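Local coordinates for protein probable starch synthase 4, chloroplastic/amyloplastic (Arabidopsis thaliana, PDB 6GNE) that is probably a plastid starch synthase of the GT-B glycosyltransferase clan, with adenosine-5'-diphosphate and glycan ligands bound in its model, at residues I15-A20 with R119-F124; V70-F75 with L79-I84; H95-Q100 with S125-E130. All coordinates share one frame; numbering follows the deposited sequence.

The three contacts lie on the same side of the chain's centre, within the starch synthase catalytic domain. Contact 2, the hairpin of 70-75 and 79-84, is nested inside the long loop closed by contact 1 and precedes contact 3 along the chain, whereas contacts 1 and 3 interleave and share helix 117-134. The centre of contact 1 is about 15 Å from that of contact 2 and about 9 Å from that of contact 3; the centres of contact 2 and contact 3 are about 7 Å apart. Strands 78-89 and 92-100 are neighbours in the mixed sheet, and helix 117-134 packs on both its parallel part and the antiparallel hairpin added to it.

Contact 1 of 3, residues I15-A20 with R119-F124; sequences IAAEMA and RRFSYF
Phe-121 and Phe-124, one helical turn apart, meet Ala-17 and the Ile-15–Ala-16 pair where strand 11-15 runs out into the loop before helix 27-41. This is sheet-to-helix packing of the Rossmann-like N-terminal half of a GT-B protein, with helix 117-134 laid against the parallel strands. The closer-packed part belongs to Phe-124. Its CG stands anti to the backbone N (chi1 169°), which carries the ring off the helix toward the end of the strand. There CE2 lies 3.8 Å from Ile-15 CG2, the two side chains lying antiparallel as they pass, and 3.5 Å from the carbonyl O of Ala-16. Both partners approach the ring obliquely. Ile-49 and Pro-51 of strand 45-51 and Ile-97 of strand 92-100 also pack on Phe-124, so its ring is enclosed between the helix and three strands.

The Phe-121 half is looser, with less surface buried. Phe-121 turns the other way at chi1, its CG beside the backbone N (-66°), and touches the loop through a single methyl: Ala-17 CB reaches ring atom CE1 at 3.6 Å. This is the side facing the ligands, for the side chain of Phe-121 is about 6 Å from a bound alpha-D-glucopyranose. From Glu-18 onward the loop leaves the helix; Glu-18 touches the bound AC1 group, and its carboxylate is held by the backbone N of Val-25 and Gly-26 and by Tyr-112 OH. Farther toward solvent, Arg-119 forms a salt bridge with Asp-76. Beside the loose half, the Arg-120 guanidinium, bonded to Phe-105 O and Asp-117, has Phe-121 CZ 4.0 Å above its plane, offset toward the rim.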
loop_
_atom_site.group_PDB
_atom_site.type_symbol
_atom_site.label_atom_id
_atom_site.label_comp_id
_atom_site.label_asym_id
_atom_site.label_seq_id
_atom_site.Cartn_x
_atom_site.Cartn_y
_atom_site.Cartn_z
ATOM N N ILE A 15 -3.428 6.976 -12.511
ATOM C CA ILE A 15 -3.156 8.280 -11.938
ATOM C C ILE A 15 -3.145 8.041 -10.435
ATOM O O ILE A 15 -4.116 7.533 -9.889
ATOM C CB ILE A 15 -4.251 9.305 -12.330
ATOM C CG1 ILE A 15 -4.259 9.496 -13.853
ATOM C CG2 ILE A 15 -4.066 10.634 -11.614
ATOM C CD1 ILE A 15 -5.518 10.178 -14.384
ATOM N N ALA A 16 -2.051 8.402 -9.774
ATOM C CA ALA A 16 -1.902 8.161 -8.346
ATOM C C ALA A 16 -0.923 9.120 -7.732
ATOM O O ALA A 16 -0.132 9.752 -8.447
ATOM C CB ALA A 16 -1.430 6.731 -8.125
ATOM N N ALA A 17 -0.943 9.186 -6.410
ATOM C CA ALA A 17 0.003 10.021 -5.667
ATOM C C ALA A 17 1.311 9.321 -5.348
ATOM O O ALA A 17 2.243 9.981 -4.920
ATOM C CB ALA A 17 -0.646 10.532 -4.384
ATOM N N GLU A 18 1.378 8.008 -5.561
ATOM C CA GLU A 18 2.587 7.212 -5.300
ATOM C C GLU A 18 2.861 6.156 -6.356
ATOM O O GLU A 18 1.949 5.633 -7.005
ATOM C CB GLU A 18 2.455 6.433 -3.981
ATOM C CG GLU A 18 2.351 7.249 -2.716
ATOM C CD GLU A 18 2.104 6.335 -1.507
ATOM O OE1 GLU A 18 2.924 5.413 -1.237
ATOM O OE2 GLU A 18 1.082 6.536 -0.823
ATOM N N MET A 19 4.141 5.831 -6.472
ATOM C CA MET A 19 4.605 4.660 -7.185
ATOM C C MET A 19 5.971 4.256 -6.629
ATOM O O MET A 19 6.915 5.055 -6.585
ATOM C CB MET A 19 4.736 4.947 -8.670
ATOM C CG MET A 19 5.001 3.691 -9.512
ATOM S SD MET A 19 5.574 4.080 -11.161
ATOM C CE MET A 19 6.185 2.485 -11.648
ATOM N N ALA A 20 6.067 3.006 -6.221
ATOM C CA ALA A 20 7.312 2.465 -5.712
ATOM C C ALA A 20 8.268 2.240 -6.883
ATOM O O ALA A 20 7.827 1.728 -7.921
ATOM C CB ALA A 20 7.046 1.162 -4.970
ATOM N N ARG A 119 -6.341 20.817 -1.915
ATOM C CA ARG A 119 -6.026 21.650 -3.050
ATOM C C ARG A 119 -4.894 21.035 -3.887
ATOM O O ARG A 119 -5.008 20.950 -5.121
ATOM C CB ARG A 119 -5.677 23.067 -2.596
ATOM C CG ARG A 119 -6.895 23.867 -2.135
ATOM C CD ARG A 119 -6.519 25.153 -1.395
ATOM N NE ARG A 119 -5.632 26.028 -2.161
ATOM C CZ ARG A 119 -5.990 26.751 -3.227
ATOM N NH1 ARG A 119 -5.079 27.503 -3.833
ATOM N NH2 ARG A 119 -7.229 26.713 -3.722
ATOM N N ARG A 120 -3.835 20.594 -3.200
ATOM C CA ARG A 120 -2.678 19.952 -3.819
ATOM C C ARG A 120 -3.130 18.834 -4.754
ATOM O O ARG A 120 -2.814 18.844 -5.938
ATOM C CB ARG A 120 -1.727 19.381 -2.760
ATOM C CG ARG A 120 -0.986 20.389 -1.894
ATOM C CD ARG A 120 -0.169 19.714 -0.800
ATOM N NE ARG A 120 1.032 19.056 -1.355
ATOM C CZ ARG A 120 1.603 17.929 -0.912
ATOM N NH1 ARG A 120 1.116 17.236 0.121
ATOM N NH2 ARG A 120 2.695 17.469 -1.519
ATOM N N PHE A 121 -3.916 17.890 -4.256
ATOM C CA PHE A 121 -4.239 16.711 -5.067
ATOM C C PHE A 121 -5.438 16.873 -6.029
ATOM O O PHE A 121 -5.497 16.217 -7.077
ATOM C CB PHE A 121 -4.338 15.472 -4.173
ATOM C CG PHE A 121 -3.018 15.088 -3.537
ATOM C CD1 PHE A 121 -2.034 14.473 -4.297
ATOM C CD2 PHE A 121 -2.757 15.362 -2.193
ATOM C CE1 PHE A 121 -0.825 14.113 -3.726
ATOM C CE2 PHE A 121 -1.540 15.022 -1.619
ATOM C CZ PHE A 121 -0.569 14.393 -2.376
ATOM N N SER A 122 -6.392 17.733 -5.702
ATOM C CA SER A 122 -7.422 18.097 -6.682
ATOM C C SER A 122 -6.796 18.849 -7.878
ATOM O O SER A 122 -7.205 18.635 -9.023
ATOM C CB SER A 122 -8.571 18.901 -6.049
ATOM O OG SER A 122 -8.117 20.128 -5.529
ATOM N N TYR A 123 -5.808 19.713 -7.634
ATOM C CA TYR A 123 -5.066 20.332 -8.752
ATOM C C TYR A 123 -4.426 19.275 -9.641
ATOM O O TYR A 123 -4.603 19.275 -10.865
ATOM C CB TYR A 123 -3.972 21.286 -8.261
ATOM C CG TYR A 123 -3.185 21.947 -9.389
ATOM C CD1 TYR A 123 -2.106 21.281 -10.015
ATOM C CD2 TYR A 123 -3.513 23.232 -9.839
ATOM C CE1 TYR A 123 -1.402 21.888 -11.046
ATOM C CE2 TYR A 123 -2.799 23.841 -10.868
ATOM C CZ TYR A 123 -1.750 23.173 -11.471
ATOM O OH TYR A 123 -1.034 23.796 -12.477
ATOM N N PHE A 124 -3.664 18.396 -8.998
ATOM C CA PHE A 124 -2.971 17.317 -9.675
ATOM C C PHE A 124 -3.920 16.488 -10.533
ATOM O O PHE A 124 -3.596 16.164 -11.689
ATOM C CB PHE A 124 -2.259 16.411 -8.664
ATOM C CG PHE A 124 -1.741 15.138 -9.269
ATOM C CD1 PHE A 124 -0.783 15.179 -10.289
ATOM C CD2 PHE A 124 -2.222 13.903 -8.854
ATOM C CE1 PHE A 124 -0.313 14.015 -10.870
ATOM C CE2 PHE A 124 -1.734 12.726 -9.431
ATOM C CZ PHE A 124 -0.782 12.785 -10.440
#

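Contact 2 of 3, residues V70-F75 with L79-I84; sequences VVESYF and LYKNKI
Ser-73 and Tyr-80 form the polar heart of this beta hairpin, an antiparallel hydrogen-bonded pair gripped twice through the backbone. Tyr-80 N donates to Ser-73 O at 2.7 Å, with an angle of 155° at the hydrogen, and Ser-73 N returns a bond of 2.8 Å to Tyr-80 O. Two residues farther from the turn the grip slackens: Val-71 N still reaches Asn-82 O almost straight, at 3.2 Å, but the return bond from Asn-82 N to Val-71 O is bent and weak. The N-to-C directions of the two strand segments make 140°, some way short of antiparallel, a marked twist.

Outward from the backbone, the two sides of the hairpin differ. On the side of Val-70, Glu-72, Leu-79 and Lys-81, much of it accessible to solvent, the extended Lys-81 chain runs beside Glu-72 in the same direction. Their charged atoms do not touch, with Glu-72 OE1 4.9 Å from Lys-81 NZ, and the attraction is probably modest. Val-70 CG1 rests 3.7 Å from Lys-81 CB, adding an aliphatic patch. The other side turns toward helix 117-134: Ser-73 packs on Ala-127, Tyr-80 on Tyr-123, and Phe-75 meets Tyr-123 edge-to-face. Here Val-71 CG2 lies 3.8 Å from Ile-84 CG1, the two side chains passing at a slant. Strand 78-89 also bonds strand 92-100 through its backbone, which joins the hairpin to the main sheet.

Near the turn, Tyr-80 has CG beside its backbone N (chi1 -66°), turning the ring back toward the start of its own strand, past Phe-75 at the end of 70-75. Its edge there receives a carbonyl in the ring plane, Phe-75 O lying 3.3 Å from Tyr-80 CE1.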
loop_
_atom_site.group_PDB
_atom_site.type_symbol
_atom_site.label_atom_id
_atom_site.label_comp_id
_atom_site.label_asym_id
_atom_site.label_seq_id
_atom_site.Cartn_x
_atom_site.Cartn_y
_atom_site.Cartn_z
ATOM N N VAL A 70 4.742 22.717 -22.576
ATOM C CA VAL A 70 4.077 23.127 -21.330
ATOM C C VAL A 70 2.571 22.773 -21.466
ATOM O O VAL A 70 2.022 22.801 -22.568
ATOM C CB VAL A 70 4.331 24.626 -21.004
ATOM C CG1 VAL A 70 3.633 25.043 -19.715
ATOM C CG2 VAL A 70 5.834 24.905 -20.903
ATOM N N VAL A 71 1.932 22.388 -20.355
ATOM C CA VAL A 71 0.508 22.042 -20.339
ATOM C C VAL A 71 -0.203 22.959 -19.344
ATOM O O VAL A 71 0.042 22.899 -18.123
ATOM C CB VAL A 71 0.251 20.554 -20.010
ATOM C CG1 VAL A 71 -1.237 20.288 -19.822
ATOM C CG2 VAL A 71 0.814 19.663 -21.112
ATOM N N GLU A 72 -1.073 23.807 -19.896
ATOM C CA GLU A 72 -1.871 24.735 -19.108
ATOM C C GLU A 72 -3.039 23.987 -18.483
ATOM O O GLU A 72 -3.701 23.200 -19.159
ATOM C CB GLU A 72 -2.378 25.891 -19.973
ATOM C CG GLU A 72 -1.253 26.693 -20.609
ATOM C CD GLU A 72 -1.557 28.176 -20.685
ATOM O OE1 GLU A 72 -0.783 28.959 -20.083
ATOM O OE2 GLU A 72 -2.559 28.549 -21.334
ATOM N N SER A 73 -3.274 24.231 -17.197
ATOM C CA SER A 73 -4.271 23.512 -16.395
ATOM C C SER A 73 -5.127 24.492 -15.607
ATOM O O SER A 73 -4.637 25.537 -15.188
ATOM C CB SER A 73 -3.532 22.583 -15.436
ATOM O OG SER A 73 -4.405 21.889 -14.593
ATOM N N TYR A 74 -6.380 24.136 -15.369
ATOM C CA TYR A 74 -7.305 25.007 -14.650
ATOM C C TYR A 74 -7.216 24.888 -13.138
ATOM O O TYR A 74 -7.107 23.810 -12.620
ATOM C CB TYR A 74 -8.740 24.688 -15.103
ATOM C CG TYR A 74 -9.860 25.459 -14.416
ATOM C CD1 TYR A 74 -10.402 25.022 -13.192
ATOM C CD2 TYR A 74 -10.412 26.607 -15.014
ATOM C CE1 TYR A 74 -11.443 25.728 -12.576
ATOM C CE2 TYR A 74 -11.450 27.314 -14.399
ATOM C CZ TYR A 74 -11.964 26.862 -13.193
ATOM O OH TYR A 74 -12.971 27.550 -12.581
ATOM N N PHE A 75 -7.296 26.016 -12.443
ATOM C CA PHE A 75 -7.512 26.040 -10.982
ATOM C C PHE A 75 -8.004 27.418 -10.523
ATOM O O PHE A 75 -7.408 28.414 -10.913
ATOM C CB PHE A 75 -6.228 25.689 -10.245
ATOM C CG PHE A 75 -6.446 24.960 -8.960
ATOM C CD1 PHE A 75 -7.019 23.680 -8.953
ATOM C CD2 PHE A 75 -6.051 25.519 -7.753
ATOM C CE1 PHE A 75 -7.207 22.994 -7.765
ATOM C CE2 PHE A 75 -6.240 24.828 -6.553
ATOM C CZ PHE A 75 -6.811 23.568 -6.565
ATOM N N LEU A 79 -5.876 29.708 -15.585
ATOM C CA LEU A 79 -5.019 28.670 -16.153
ATOM C C LEU A 79 -3.590 28.798 -15.591
ATOM O O LEU A 79 -3.088 29.907 -15.370
ATOM C CB LEU A 79 -5.021 28.751 -17.685
ATOM C CG LEU A 79 -6.402 28.661 -18.381
ATOM C CD1 LEU A 79 -6.261 28.818 -19.896
ATOM C CD2 LEU A 79 -7.149 27.368 -18.044
ATOM N N TYR A 80 -2.961 27.653 -15.327
ATOM C CA TYR A 80 -1.595 27.596 -14.789
ATOM C C TYR A 80 -0.703 26.673 -15.591
ATOM O O TYR A 80 -1.151 25.650 -16.109
ATOM C CB TYR A 80 -1.572 27.153 -13.331
ATOM C CG TYR A 80 -2.212 28.147 -12.421
ATOM C CD1 TYR A 80 -3.585 28.118 -12.190
ATOM C CD2 TYR A 80 -1.455 29.126 -11.790
ATOM C CE1 TYR A 80 -4.184 29.051 -11.352
ATOM C CE2 TYR A 80 -2.040 30.053 -10.939
ATOM C CZ TYR A 80 -3.400 30.022 -10.727
ATOM O OH TYR A 80 -3.976 30.960 -9.901
ATOM N N LYS A 81 0.574 27.038 -15.667
ATOM C CA LYS A 81 1.558 26.265 -16.418
ATOM C C LYS A 81 2.046 25.070 -15.633
ATOM O O LYS A 81 2.240 25.161 -14.424
ATOM C CB LYS A 81 2.705 27.165 -16.850
ATOM C CG LYS A 81 2.262 28.062 -17.993
ATOM C CD LYS A 81 3.357 29.012 -18.436
ATOM C CE LYS A 81 2.874 29.843 -19.617
ATOM N NZ LYS A 81 3.603 31.141 -19.676
ATOM N N ASN A 82 2.199 23.946 -16.330
ATOM C CA ASN A 82 2.805 22.728 -15.756
ATOM C C ASN A 82 3.974 22.230 -16.619
ATOM O O ASN A 82 3.780 22.027 -17.818
ATOM C CB ASN A 82 1.762 21.609 -15.680
ATOM C CG ASN A 82 0.569 21.965 -14.820
ATOM O OD1 ASN A 82 -0.498 22.263 -15.326
ATOM N ND2 ASN A 82 0.742 21.919 -13.523
ATOM N N LYS A 83 5.163 22.059 -16.031
ATOM C CA LYS A 83 6.289 21.353 -16.683
ATOM C C LYS A 83 5.989 19.860 -16.629
ATOM O O LYS A 83 5.705 19.336 -15.568
ATOM C CB LYS A 83 7.675 21.585 -15.988
ATOM C CG LYS A 83 8.642 22.532 -16.682
ATOM C CD LYS A 83 8.069 23.953 -16.752
ATOM C CE LYS A 83 8.298 24.718 -18.081
ATOM N NZ LYS A 83 9.437 25.677 -18.025
ATOM N N ILE A 84 6.068 19.193 -17.775
ATOM C CA ILE A 84 5.884 17.748 -17.859
ATOM C C ILE A 84 7.254 17.064 -17.971
ATOM O O ILE A 84 8.110 17.473 -18.787
ATOM C CB ILE A 84 5.001 17.372 -19.066
ATOM C CG1 ILE A 84 3.687 18.172 -19.035
ATOM C CG2 ILE A 84 4.701 15.877 -19.094
ATOM C CD1 ILE A 84 2.960 18.157 -17.701
#

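Contact 3 of 3, residues H95-Q100 with S125-E130; sequences HFIEPQ and SRAALE
Ile-97 meets the helix backbone at Ala-127 and Ala-128, the point where the beta-alpha-beta crossover from strand 92-100 through helix 117-134 to the parallel strand 141-145 folds back over its own sheet. The first shell is a single methyl group. Ile-97 CD1 lies 3.7 Å from Ala-128 CA and 3.8 Å from Ala-127 C, while the two alanine CB atoms are each 4.2 Å from it. The methyl thus presses on main chain between two small side chains, and no hydrogen bond crosses the contact.

The torsions of Ile-97 account for this reach: CG1 stands anti to the carbonyl carbon, and the chain then continues fully extended (chi2 -175°), so CD1 is carried straight out from the strand.

Around this core, the backbone of Ile-97 is bonded to Leu-50 and Lys-52 of the neighbouring parallel strand and the residues just after it, which probably helps place its side chain. The helix is positioned from its far side by Leu-129, which packs on Leu-155 and Tyr-160, and by Arg-126, whose NH1 bonds Cys-191 O. Glu-130, one turn on, bonds Tyr-160 OH through OE2, the oxygen that also makes a long salt bridge of 3.9 Å to Arg-126 NH2.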
loop_
_atom_site.group_PDB
_atom_site.type_symbol
_atom_site.label_atom_id
_atom_site.label_comp_id
_atom_site.label_asym_id
_atom_site.label_seq_id
_atom_site.Cartn_x
_atom_site.Cartn_y
_atom_site.Cartn_z
ATOM N N HIS A 95 4.878 9.830 -16.346
ATOM C CA HIS A 95 4.765 11.261 -16.586
ATOM C C HIS A 95 4.670 11.910 -15.219
ATOM O O HIS A 95 3.751 11.631 -14.467
ATOM C CB HIS A 95 3.518 11.591 -17.432
ATOM C CG HIS A 95 3.686 11.285 -18.889
ATOM N ND1 HIS A 95 3.404 10.042 -19.425
ATOM C CD2 HIS A 95 4.145 12.050 -19.916
ATOM C CE1 HIS A 95 3.670 10.063 -20.723
ATOM N NE2 HIS A 95 4.130 11.263 -21.043
ATOM N N PHE A 96 5.640 12.755 -14.892
ATOM C CA PHE A 96 5.654 13.505 -13.642
ATOM C C PHE A 96 5.222 14.938 -13.910
ATOM O O PHE A 96 5.806 15.620 -14.750
ATOM C CB PHE A 96 7.055 13.541 -13.041
ATOM C CG PHE A 96 7.709 12.203 -12.863
ATOM C CD1 PHE A 96 8.466 11.654 -13.876
ATOM C CD2 PHE A 96 7.609 11.527 -11.666
ATOM C CE1 PHE A 96 9.095 10.443 -13.703
ATOM C CE2 PHE A 96 8.237 10.305 -11.478
ATOM C CZ PHE A 96 8.967 9.761 -12.509
ATOM N N ILE A 97 4.202 15.408 -13.206
ATOM C CA ILE A 97 3.691 16.766 -13.407
ATOM C C ILE A 97 4.352 17.692 -12.395
ATOM O O ILE A 97 4.256 17.466 -11.192
ATOM C CB ILE A 97 2.153 16.800 -13.285
ATOM C CG1 ILE A 97 1.516 15.814 -14.289
ATOM C CG2 ILE A 97 1.608 18.181 -13.542
ATOM C CD1 ILE A 97 -0.009 15.873 -14.316
ATOM N N GLU A 98 5.037 18.718 -12.891
ATOM C CA GLU A 98 5.607 19.782 -12.051
ATOM C C GLU A 98 4.808 21.095 -12.194
ATOM O O GLU A 98 5.025 21.836 -13.146
ATOM C CB GLU A 98 7.075 20.003 -12.403
ATOM C CG GLU A 98 7.811 20.823 -11.376
ATOM C CD GLU A 98 9.272 21.069 -11.687
ATOM O OE1 GLU A 98 9.815 20.780 -12.803
ATOM O OE2 GLU A 98 9.869 21.625 -10.753
ATOM N N PRO A 99 3.884 21.384 -11.255
ATOM C CA PRO A 99 3.110 22.627 -11.400
ATOM C C PRO A 99 3.911 23.888 -11.144
ATOM O O PRO A 99 4.832 23.911 -10.330
ATOM C CB PRO A 99 1.994 22.488 -10.358
ATOM C CG PRO A 99 1.928 21.025 -10.063
ATOM C CD PRO A 99 3.361 20.555 -10.159
ATOM N N GLN A 100 3.553 24.925 -11.881
ATOM C CA GLN A 100 4.143 26.252 -11.754
ATOM C C GLN A 100 2.952 27.087 -11.266
ATOM O O GLN A 100 2.391 27.918 -11.996
ATOM C CB GLN A 100 4.672 26.764 -13.115
ATOM C CG GLN A 100 5.450 25.781 -13.988
ATOM C CD GLN A 100 6.950 25.929 -13.885
ATOM O OE1 GLN A 100 7.590 26.470 -14.791
ATOM N NE2 GLN A 100 7.512 25.454 -12.777
ATOM N N SER A 125 -5.072 16.142 -9.961
ATOM C CA SER A 125 -6.088 15.338 -10.653
ATOM C C SER A 125 -6.559 16.036 -11.907
ATOM O O SER A 125 -6.694 15.398 -12.942
ATOM C CB SER A 125 -7.293 15.059 -9.748
ATOM O OG SER A 125 -6.945 14.242 -8.642
ATOM N N ARG A 126 -6.791 17.342 -11.816
ATOM C CA ARG A 126 -7.205 18.132 -12.975
ATOM C C ARG A 126 -6.103 18.161 -14.022
ATOM O O ARG A 126 -6.337 17.792 -15.173
ATOM C CB ARG A 126 -7.575 19.566 -12.583
ATOM C CG ARG A 126 -8.063 20.441 -13.728
ATOM C CD ARG A 126 -9.373 19.900 -14.282
ATOM N NE ARG A 126 -9.761 20.496 -15.564
ATOM C CZ ARG A 126 -10.608 21.504 -15.733
ATOM N NH1 ARG A 126 -11.151 22.158 -14.704
ATOM N NH2 ARG A 126 -10.878 21.901 -16.966
ATOM N N ALA A 127 -4.907 18.574 -13.608
ATOM C CA ALA A 127 -3.759 18.633 -14.498
ATOM C C ALA A 127 -3.466 17.297 -15.166
ATOM O O ALA A 127 -3.041 17.284 -16.318
ATOM C CB ALA A 127 -2.532 19.139 -13.752
ATOM N N ALA A 128 -3.702 16.179 -14.470
ATOM C CA ALA A 128 -3.476 14.847 -15.058
ATOM C C ALA A 128 -4.374 14.564 -16.256
ATOM O O ALA A 128 -3.920 14.089 -17.302
ATOM C CB ALA A 128 -3.651 13.761 -14.016
ATOM N N LEU A 129 -5.650 14.854 -16.097
ATOM C CA LEU A 129 -6.606 14.749 -17.213
ATOM C C LEU A 129 -6.292 15.709 -18.364
ATOM O O LEU A 129 -6.417 15.344 -19.530
ATOM C CB LEU A 129 -8.040 14.976 -16.717
ATOM C CG LEU A 129 -8.547 13.816 -15.867
ATOM C CD1 LEU A 129 -9.869 14.184 -15.221
ATOM C CD2 LEU A 129 -8.632 12.533 -16.696
ATOM N N GLU A 130 -5.877 16.917 -18.010
ATOM C CA GLU A 130 -5.453 17.928 -18.976
ATOM C C GLU A 130 -4.254 17.452 -19.800
ATOM O O GLU A 130 -4.252 17.588 -20.995
ATOM C CB GLU A 130 -5.130 19.227 -18.230
ATOM C CG GLU A 130 -5.201 20.488 -19.055
ATOM C CD GLU A 130 -6.569 20.723 -19.622
ATOM O OE1 GLU A 130 -6.726 20.561 -20.844
ATOM O OE2 GLU A 130 -7.502 21.064 -18.828
#